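Local structure of putative methyltransferase protein (Bacteroides fragilis, 5BP9) at residues 48-53 with 76-81; 229-234 with 239-244. The protein probably transfers a methyl group from S-adenosylmethionine to an acceptor that is not identified, and binds the product S-adenosylhomocysteine. All blocks are in the same frame, centred on the assembly; numbering follows the deposited sequence.

Both interactions line the pocket that holds the glycol ether ETE, and both reach the same antiparallel four-stranded sheet. Interaction 1 (48-53 with 76-81) is the smaller. It is a partly buried apolar touch between the start of helix 49-60 and edge strand 76-78 with the residues after it. Interaction 2 (229-234 with 239-244) lies within the sheet, in the hairpin of strands 226-233 and 236-244. It combines backbone hydrogen bonds, a bridging water and aromatic packing; Phe229 and Trp243 are buried, Phe241 is partly exposed, and Asp239 and Pro240 are at the surface. The two meet where Pro49 and Ala53 pack on Tyr233 and Ile78 packs on Met231.

Interaction 1 (48-53 with 76-81); sequences DPMGAA and DEIPVK. With ETE (2-{2-[2-2-(methoxy-ethoxy)-ethoxy]-ethoxy}-ethanol), chain B.
Met50 and Ile78 meet through their terminal methyl groups, with the two side chains crossing at about a right angle. Met50 is modelled as selenomethionine. Its chain runs straight out from the helix, with CG anti to the backbone N (chi1 -180°), and then bends at the selenium (chi3 -92°). The bend turns CE toward the strand, where it lies 3.8 Å from Ile78 CD1. Both methyls also face the glycol ether. Met50 CE is 3.9 Å from ETE C24, and Ile78 CD1 is 3.9 Å from ETE C25. The pair therefore forms a continuous apolar patch along one flank of the ligand.

A second touch lies further along the helix. Ala53 CB points at Val80 and comes within 4.0 Å of Val80 CG2. The other branch rests against the backbone of Ala53, with Val80 CG1 3.8 Å from Ala53 O. Both methyls of Val80 thus lie against one side of Ala53.

The contact joins the first turn of helix 49-60 to edge strand 76-78 of the antiparallel sheet and to the residues that follow it, in a protein whose larger mixed sheet has the strand order of a Rossmann-like methyltransferase. Met50 also touches the bound S-adenosylhomocysteine, so it borders both ligands. Asp48 is the N-cap of this helix. Its OD1 accepts from Gly51 N at 3.0 Å, met from above the carboxylate plane. Its OD2 is bonded to Ser132 OG. Strand 66-69 pairs with strand 76-78, and its Leu66 packs against both Met50 and Ile78.

Interaction 2 (229-234 with 239-244); sequences FRMQYK and DPFDWL. With ETE (2-{2-[2-2-(methoxy-ethoxy)-ethoxy]-ethoxy}-ethanol), chain B.
Phe229 and Phe241 face each other as an antiparallel hydrogen-bonded pair. The pair belongs to the beta hairpin of strands 226-233 and 236-244. Phe229 N donates to Phe241 O at 3.0 Å, and Phe241 N donates to Phe229 O at 2.9 Å. Both bonds are nearly straight. The side chains lie on the same face of the sheet. Phe241 CG sits between its backbone N and carbonyl carbon (chi1 58°), which swings the ring back over the neighbouring strand. One face of that ring then covers the Phe229 backbone. Phe229 CB makes a CH-pi contact with it, 4.0 Å from the ring centroid. The opposite face carries the glycol ether, with ETE C22 over the ring centre.

Phe229 turns its own ring toward Trp243. Trp243 CB lies at the ring edge, 3.6 Å from Phe229 CD2. The Phe229 ring and the five-membered ring of Trp243 are inclined at 65°. ETE C15 lies over one face of Phe229, and ETE C14 over one face of Trp243. Met231, a selenomethionine, adds to the pocket wall. Its CE is 3.6 Å from ETE C13 and 3.9 Å from Phe241 CE1.

Beyond the paired phenylalanines the two segments are also linked by a water. It accepts from Met231 N and donates to Asp239 O. Arg230 packs by CB on Pro240 CA, and its guanidinium end leads away.

Trp243 also touches the bound S-adenosylhomocysteine, so the hairpin borders both ligands. Strand 66-69 pairs with the other edge of strand 226-233, through Arg230 with Phe69 and Gln232 with Arg67. Helix 49-60 packs on Met231 and Tyr233 of that strand through Pro49, Met50, Ala52 and Ala53.

Interaction 1 (48-53 with 76-81)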
ATOM      1  N   ASP A  48      -6.676  15.970   0.745  1.00 13.40           N
ATOM      2  CA  ASP A  48      -5.855  14.960   0.062  1.00 13.92           C
ATOM      3  C   ASP A  48      -4.424  15.483  -0.082  1.00 12.56           C
ATOM      4  O   ASP A  48      -3.983  15.881  -1.183  1.00 13.65           O
ATOM      5  CB  ASP A  48      -6.453  14.622  -1.306  1.00 14.20           C
ATOM      6  CG  ASP A  48      -5.638  13.598  -2.074  1.00 15.05           C
ATOM      7  OD1 ASP A  48      -4.732  12.927  -1.474  1.00 15.51           O
ATOM      8  OD2 ASP A  48      -5.893  13.498  -3.292  1.00 19.21           O
ATOM      9  N   PRO A  49      -3.680  15.487   1.028  1.00 13.39           N
ATOM     10  CA  PRO A  49      -2.326  16.086   0.966  1.00 12.97           C
ATOM     11  C   PRO A  49      -1.335  15.346   0.060  1.00 11.96           C
ATOM     12  O   PRO A  49      -0.572  16.002  -0.646  1.00 13.44           O
ATOM     13  CB  PRO A  49      -1.860  16.035   2.429  1.00 13.08           C
ATOM     14  CG  PRO A  49      -2.700  14.928   3.035  1.00 13.12           C
ATOM     15  CD  PRO A  49      -4.032  15.052   2.395  1.00 14.92           C
HETATM   16  N   MSE A  50      -1.344  13.997   0.093  1.00 12.64           N
HETATM   17  CA  MSE A  50      -0.399  13.258  -0.758  1.00 11.86           C
HETATM   18  C   MSE A  50      -0.746  13.440  -2.229  1.00 13.21           C
HETATM   19  O   MSE A  50       0.157  13.663  -3.064  1.00 12.63           O
HETATM   20  CB  MSE A  50      -0.311  11.798  -0.355  1.00 12.44           C
HETATM   21  CG  MSE A  50       0.666  11.007  -1.210  1.00 14.55           C
HETATM   22 SE   MSE A  50       0.816   9.133  -0.641  1.00 17.88          SE
HETATM   23  CE  MSE A  50       2.312   9.319   0.592  1.00 21.33           C
ATOM     24  N   GLY A  51      -2.026  13.352  -2.574  1.00 12.38           N
ATOM     25  CA  GLY A  51      -2.457  13.628  -3.945  1.00 14.12           C
ATOM     26  C   GLY A  51      -2.081  15.025  -4.399  1.00 13.71           C
ATOM     27  O   GLY A  51      -1.635  15.240  -5.532  1.00 13.89           O
ATOM     28  N   ALA A  52      -2.258  16.006  -3.517  1.00 13.56           N
ATOM     29  CA  ALA A  52      -1.918  17.386  -3.876  1.00 13.72           C
ATOM     30  C   ALA A  52      -0.418  17.536  -4.152  1.00 13.16           C
ATOM     31  O   ALA A  52      -0.029  18.275  -5.060  1.00 14.90           O
ATOM     32  CB  ALA A  52      -2.352  18.306  -2.763  1.00 15.31           C
ATOM     33  N   ALA A  53       0.420  16.860  -3.359  1.00 12.85           N
ATOM     34  CA  ALA A  53       1.875  16.872  -3.581  1.00 13.21           C
ATOM     35  C   ALA A  53       2.258  16.281  -4.927  1.00 15.70           C
ATOM     36  O   ALA A  53       3.052  16.877  -5.697  1.00 15.22           O
ATOM     37  CB  ALA A  53       2.585  16.127  -2.485  1.00 13.59           C
ATOM     38  N   ASP A  76       8.025  14.236  10.382  1.00 18.84           N
ATOM     39  CA  ASP A  76       8.975  13.911   9.329  1.00 21.57           C
ATOM     40  C   ASP A  76       8.410  14.367   7.991  1.00 19.26           C
ATOM     41  O   ASP A  76       7.370  15.017   7.950  1.00 18.19           O
ATOM     42  CB  ASP A  76       9.250  12.398   9.290  1.00 24.69           C
ATOM     43  CG  ASP A  76      10.680  12.063   8.828  1.00 46.32           C
ATOM     44  OD1 ASP A  76      11.299  12.844   8.048  1.00 28.96           O
ATOM     45  OD2 ASP A  76      11.185  11.007   9.240  1.00 77.35           O
ATOM     46  N   GLU A  77       9.117  14.019   6.917  1.00 24.51           N
ATOM     47  CA  GLU A  77       8.687  14.258   5.543  1.00 21.49           C
ATOM     48  C   GLU A  77       8.738  12.972   4.705  1.00 24.21           C
ATOM     49  O   GLU A  77       9.524  12.053   4.992  1.00 28.59           O
ATOM     50  CB  GLU A  77       9.579  15.315   4.905  1.00 28.67           C
ATOM     51  CG  GLU A  77       9.471  16.684   5.567  1.00 23.97           C
ATOM     52  CD  GLU A  77      10.392  17.737   4.960  1.00 27.37           C
ATOM     53  OE1 GLU A  77      11.097  17.420   3.966  1.00 29.17           O
ATOM     54  OE2 GLU A  77      10.391  18.894   5.492  1.00 22.77           O
ATOM     55  N   ILE A  78       7.889  12.940   3.674  1.00 22.35           N
ATOM     56  CA  ILE A  78       7.895  11.916   2.652  1.00 23.45           C
ATOM     57  C   ILE A  78       8.437  12.582   1.386  1.00 26.15           C
ATOM     58  O   ILE A  78       7.778  13.447   0.830  1.00 23.70           O
ATOM     59  CB  ILE A  78       6.482  11.351   2.383  1.00 22.95           C
ATOM     60  CG1 ILE A  78       5.992  10.548   3.582  1.00 27.89           C
ATOM     61  CG2 ILE A  78       6.507  10.457   1.152  1.00 27.87           C
ATOM     62  CD1 ILE A  78       4.499  10.262   3.560  1.00 42.44           C
ATOM     63  N   PRO A  79       9.645  12.203   0.925  1.00 26.27           N
ATOM     64  CA  PRO A  79      10.189  12.883  -0.277  1.00 22.59           C
ATOM     65  C   PRO A  79       9.314  12.696  -1.515  1.00 21.59           C
ATOM     66  O   PRO A  79       8.972  11.551  -1.846  1.00 27.04           O
ATOM     67  CB  PRO A  79      11.562  12.223  -0.466  1.00 25.15           C
ATOM     68  CG  PRO A  79      11.929  11.728   0.891  1.00 33.21           C
ATOM     69  CD  PRO A  79      10.639  11.302   1.536  1.00 30.17           C
ATOM     70  N   VAL A  80       8.969  13.794  -2.183  1.00 20.64           N
ATOM     71  CA  VAL A  80       7.933  13.756  -3.249  1.00 20.91           C
ATOM     72  C   VAL A  80       8.476  13.186  -4.559  1.00 23.39           C
ATOM     73  O   VAL A  80       7.808  12.406  -5.220  1.00 24.23           O
ATOM     74  CB  VAL A  80       7.245  15.122  -3.507  1.00 22.89           C
ATOM     75  CG1 VAL A  80       6.172  15.025  -4.601  1.00 24.18           C
ATOM     76  CG2 VAL A  80       6.555  15.633  -2.234  1.00 22.77           C
ATOM     77  N   LYS A  81       9.702  13.547  -4.926  1.00 29.06           N
ATOM     78  CA  LYS A  81      10.316  12.966  -6.127  1.00 27.59           C
ATOM     79  C   LYS A  81      10.340  11.419  -6.078  1.00 27.14           C
ATOM     80  O   LYS A  81      10.136  10.763  -7.106  1.00 34.52           O
ATOM     81  CB  LYS A  81      11.728  13.543  -6.317  1.00 40.59           C
TER
HETATM   82  OH2 ETE B 301      -6.156   7.158   4.233  1.00 42.60           O
HETATM   83  C12 ETE B 301      -5.036   7.862   3.705  1.00 46.71           C
HETATM   84  C22 ETE B 301      -3.889   6.871   3.706  1.00 37.57           C
HETATM   85  OH3 ETE B 301      -2.736   7.431   3.091  1.00 66.93           O
HETATM   86  C13 ETE B 301      -0.333   7.275   2.972  1.00 44.67           C
HETATM   87  C23 ETE B 301      -1.641   6.517   3.141  1.00 49.22           C
HETATM   88  OH4 ETE B 301       0.772   6.373   3.046  1.00 53.53           O
HETATM   89  C14 ETE B 301       2.006   6.579   5.092  1.00 39.25           C
HETATM   90  C24 ETE B 301       1.964   6.927   3.611  1.00 55.47           C
HETATM   91  OH5 ETE B 301       3.001   7.359   5.752  1.00 48.15           O
HETATM   92  C15 ETE B 301       5.213   7.138   6.729  1.00 48.91           C
HETATM   93  C25 ETE B 301       4.342   6.915   5.498  1.00 49.10           C
HETATM   94  OH6 ETE B 301       6.537   7.494   6.320  1.00 79.91           O
HETATM   95  C26 ETE B 301       7.237   8.303   7.265  1.00 53.19           C

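Interaction 2 (229-234 with 239-244)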
ATOM      1  N   PHE A 229      -0.917   7.902  11.449  1.00 13.24           N
ATOM      2  CA  PHE A 229      -0.284   9.009  10.751  1.00 14.60           C
ATOM      3  C   PHE A 229      -1.325  10.055  10.342  1.00 12.72           C
ATOM      4  O   PHE A 229      -2.510   9.796  10.312  1.00 14.65           O
ATOM      5  CB  PHE A 229       0.423   8.508   9.493  1.00 16.65           C
ATOM      6  CG  PHE A 229       1.645   7.673   9.750  1.00 16.06           C
ATOM      7  CD1 PHE A 229       2.781   8.241  10.307  1.00 16.09           C
ATOM      8  CD2 PHE A 229       1.705   6.364   9.343  1.00 23.54           C
ATOM      9  CE1 PHE A 229       3.931   7.518  10.486  1.00 18.92           C
ATOM     10  CE2 PHE A 229       2.854   5.627   9.524  1.00 26.96           C
ATOM     11  CZ  PHE A 229       3.965   6.196  10.100  1.00 24.80           C
ATOM     12  N   ARG A 230      -0.831  11.236   9.973  1.00 12.40           N
ATOM     13  CA  ARG A 230      -1.633  12.275   9.347  1.00 11.75           C
ATOM     14  C   ARG A 230      -0.667  13.113   8.524  1.00 12.02           C
ATOM     15  O   ARG A 230       0.452  13.337   8.943  1.00 13.19           O
ATOM     16  CB  ARG A 230      -2.421  13.124  10.375  1.00 17.25           C
ATOM     17  CG  ARG A 230      -1.584  13.893  11.335  1.00 23.77           C
ATOM     18  CD  ARG A 230      -2.434  14.537  12.415  1.00 29.80           C
ATOM     19  NE  ARG A 230      -1.606  15.259  13.380  1.00 31.08           N
ATOM     20  CZ  ARG A 230      -0.950  14.716  14.415  1.00 30.75           C
ATOM     21  NH1 ARG A 230      -0.976  13.388  14.664  1.00 36.41           N
ATOM     22  NH2 ARG A 230      -0.248  15.521  15.220  1.00 27.52           N
HETATM   23  N   MSE A 231      -1.107  13.557   7.359  1.00 12.02           N
HETATM   24  CA  MSE A 231      -0.225  14.276   6.426  1.00 12.69           C
HETATM   25  C   MSE A 231      -0.723  15.661   6.167  1.00 11.79           C
HETATM   26  O   MSE A 231      -1.934  15.969   6.296  1.00 12.65           O
HETATM   27  CB  MSE A 231      -0.100  13.489   5.123  1.00 14.05           C
HETATM   28  CG  MSE A 231       0.657  12.182   5.363  1.00 14.47           C
HETATM   29 SE   MSE A 231       0.850  11.181   3.672  1.00 17.49          SE
HETATM   30  CE  MSE A 231      -1.035  10.749   3.327  1.00 18.60           C
ATOM     31  N   GLN A 232       0.235  16.536   5.866  1.00 12.54           N
ATOM     32  CA  GLN A 232      -0.047  17.926   5.512  1.00 13.11           C
ATOM     33  C   GLN A 232       0.802  18.311   4.300  1.00 12.90           C
ATOM     34  O   GLN A 232       1.965  17.971   4.252  1.00 13.22           O
ATOM     35  CB  GLN A 232       0.247  18.865   6.686  1.00 13.88           C
ATOM     36  CG  GLN A 232       0.082  20.342   6.330  1.00 17.62           C
ATOM     37  CD  GLN A 232       0.539  21.274   7.409  1.00 16.82           C
ATOM     38  OE1 GLN A 232       0.944  20.860   8.483  1.00 23.20           O
ATOM     39  NE2 GLN A 232       0.497  22.561   7.110  1.00 18.64           N
ATOM     40  N   TYR A 233       0.201  19.021   3.347  1.00 13.71           N
ATOM     41  CA  TYR A 233       0.922  19.552   2.183  1.00 13.41           C
ATOM     42  C   TYR A 233       0.444  20.966   1.970  1.00 12.97           C
ATOM     43  O   TYR A 233      -0.740  21.174   1.725  1.00 14.49           O
ATOM     44  CB  TYR A 233       0.662  18.715   0.921  1.00 12.77           C
ATOM     45  CG  TYR A 233       1.432  19.246  -0.270  1.00 12.94           C
ATOM     46  CD1 TYR A 233       2.813  19.126  -0.325  1.00 12.73           C
ATOM     47  CD2 TYR A 233       0.788  19.941  -1.293  1.00 14.19           C
ATOM     48  CE1 TYR A 233       3.540  19.662  -1.399  1.00 13.63           C
ATOM     49  CE2 TYR A 233       1.508  20.492  -2.359  1.00 14.73           C
ATOM     50  CZ  TYR A 233       2.885  20.328  -2.413  1.00 14.74           C
ATOM     51  OH  TYR A 233       3.662  20.859  -3.422  1.00 16.85           O
ATOM     52  N   LYS A 234       1.358  21.948   2.101  1.00 13.75           N
ATOM     53  CA  LYS A 234       0.976  23.364   2.052  1.00 15.92           C
ATOM     54  C   LYS A 234      -0.116  23.562   3.118  1.00 15.83           C
ATOM     55  O   LYS A 234       0.143  23.236   4.274  1.00 20.08           O
ATOM     56  CB  LYS A 234       0.600  23.780   0.619  1.00 17.04           C
ATOM     57  CG  LYS A 234       1.768  23.624  -0.346  1.00 16.99           C
ATOM     58  CD  LYS A 234       1.425  24.171  -1.707  1.00 19.49           C
ATOM     59  CE  LYS A 234       2.604  24.156  -2.657  1.00 24.91           C
ATOM     60  NZ  LYS A 234       2.223  24.620  -4.020  1.00 35.27           N
ATOM     61  N   ASP A 239      -6.954  13.861   7.013  1.00 13.30           N
ATOM     62  CA  ASP A 239      -7.466  13.253   8.220  1.00 13.86           C
ATOM     63  C   ASP A 239      -6.471  12.221   8.739  1.00 12.35           C
ATOM     64  O   ASP A 239      -5.771  11.572   7.929  1.00 15.03           O
ATOM     65  CB  ASP A 239      -8.796  12.557   7.961  1.00 17.38           C
ATOM     66  CG  ASP A 239      -9.949  13.503   7.727  1.00 21.07           C
ATOM     67  OD1 ASP A 239      -9.857  14.696   8.027  1.00 22.30           O
ATOM     68  OD2 ASP A 239     -10.972  12.997   7.241  1.00 26.18           O
ATOM     69  N   PRO A 240      -6.424  12.011  10.073  1.00 12.71           N
ATOM     70  CA  PRO A 240      -5.573  10.933  10.586  1.00 14.25           C
ATOM     71  C   PRO A 240      -6.055   9.572  10.088  1.00 14.22           C
ATOM     72  O   PRO A 240      -7.257   9.371   9.822  1.00 15.65           O
ATOM     73  CB  PRO A 240      -5.685  11.040  12.114  1.00 17.94           C
ATOM     74  CG  PRO A 240      -6.410  12.298  12.401  1.00 20.03           C
ATOM     75  CD  PRO A 240      -7.134  12.722  11.149  1.00 14.88           C
ATOM     76  N   PHE A 241      -5.109   8.658   9.964  1.00 13.44           N
ATOM     77  CA  PHE A 241      -5.412   7.307   9.529  1.00 13.21           C
ATOM     78  C   PHE A 241      -4.555   6.282  10.237  1.00 12.72           C
ATOM     79  O   PHE A 241      -3.423   6.567  10.623  1.00 13.74           O
ATOM     80  CB  PHE A 241      -5.269   7.141   8.005  1.00 12.79           C
ATOM     81  CG  PHE A 241      -3.902   7.479   7.469  1.00 13.89           C
ATOM     82  CD1 PHE A 241      -3.577   8.795   7.139  1.00 15.63           C
ATOM     83  CD2 PHE A 241      -2.924   6.491   7.284  1.00 15.51           C
ATOM     84  CE1 PHE A 241      -2.326   9.118   6.630  1.00 14.54           C
ATOM     85  CE2 PHE A 241      -1.677   6.799   6.754  1.00 15.22           C
ATOM     86  CZ  PHE A 241      -1.358   8.119   6.442  1.00 15.00           C
ATOM     87  N   ASP A 242      -5.106   5.067  10.359  1.00 15.27           N
ATOM     88  CA  ASP A 242      -4.365   3.931  10.876  1.00 14.05           C
ATOM     89  C   ASP A 242      -3.503   3.317   9.761  1.00 13.07           C
ATOM     90  O   ASP A 242      -3.951   3.182   8.623  1.00 14.94           O
ATOM     91  CB  ASP A 242      -5.346   2.870  11.411  1.00 17.27           C
ATOM     92  CG  ASP A 242      -6.155   3.360  12.611  1.00 22.01           C
ATOM     93  OD1 ASP A 242      -5.706   4.256  13.374  1.00 20.96           O
ATOM     94  OD2 ASP A 242      -7.246   2.822  12.811  1.00 28.49           O
ATOM     95  N   TRP A 243      -2.265   2.938  10.095  1.00 11.63           N
ATOM     96  CA  TRP A 243      -1.331   2.391   9.113  1.00 13.56           C
ATOM     97  C   TRP A 243      -0.637   1.206   9.780  1.00 14.98           C
ATOM     98  O   TRP A 243       0.149   1.380  10.686  1.00 20.89           O
ATOM     99  CB  TRP A 243      -0.335   3.458   8.616  1.00 15.71           C
ATOM    100  CG  TRP A 243       0.294   3.190   7.275  1.00 16.51           C
ATOM    101  CD1 TRP A 243       1.633   3.066   6.988  1.00 21.64           C
ATOM    102  CD2 TRP A 243      -0.392   3.104   6.025  1.00 15.98           C
ATOM    103  NE1 TRP A 243       1.805   2.870   5.641  1.00 23.52           N
ATOM    104  CE2 TRP A 243       0.585   2.887   5.023  1.00 19.10           C
ATOM    105  CE3 TRP A 243      -1.727   3.192   5.655  1.00 16.70           C
ATOM    106  CZ2 TRP A 243       0.251   2.754   3.669  1.00 19.09           C
ATOM    107  CZ3 TRP A 243      -2.067   3.043   4.327  1.00 19.76           C
ATOM    108  CH2 TRP A 243      -1.081   2.820   3.341  1.00 21.55           C
ATOM    109  N   LEU A 244      -0.955   0.002   9.316  1.00 11.61           N
ATOM    110  CA  LEU A 244      -0.430  -1.215   9.919  1.00 10.67           C
ATOM    111  C   LEU A 244       0.909  -1.620   9.328  1.00 10.98           C
ATOM    112  O   LEU A 244       1.054  -1.783   8.102  1.00 13.55           O
ATOM    113  CB  LEU A 244      -1.409  -2.361   9.695  1.00 11.74           C
ATOM    114  CG  LEU A 244      -1.013  -3.747  10.245  1.00 12.06           C
ATOM    115  CD1 LEU A 244      -0.965  -3.774  11.766  1.00 13.41           C
ATOM    116  CD2 LEU A 244      -1.980  -4.793   9.708  1.00 12.90           C
TER
HETATM  117  OH2 ETE B 301      -6.156   7.158   4.233  1.00 42.60           O
HETATM  118  C12 ETE B 301      -5.036   7.862   3.705  1.00 46.71           C
HETATM  119  C22 ETE B 301      -3.889   6.871   3.706  1.00 37.57           C
HETATM  120  OH3 ETE B 301      -2.736   7.431   3.091  1.00 66.93           O
HETATM  121  C13 ETE B 301      -0.333   7.275   2.972  1.00 44.67           C
HETATM  122  C23 ETE B 301      -1.641   6.517   3.141  1.00 49.22           C
HETATM  123  OH4 ETE B 301       0.772   6.373   3.046  1.00 53.53           O
HETATM  124  C14 ETE B 301       2.006   6.579   5.092  1.00 39.25           C
HETATM  125  C24 ETE B 301       1.964   6.927   3.611  1.00 55.47           C
HETATM  126  OH5 ETE B 301       3.001   7.359   5.752  1.00 48.15           O
HETATM  127  C15 ETE B 301       5.213   7.138   6.729  1.00 48.91           C
HETATM  128  C25 ETE B 301       4.342   6.915   5.498  1.00 49.10           C
HETATM  129  OH6 ETE B 301       6.537   7.494   6.320  1.00 79.91           O
HETATM  130  C26 ETE B 301       7.237   8.303   7.265  1.00 53.19           C
HETATM  131  O   HOH W   1      -3.569  12.340   6.332  1.00 13.05           O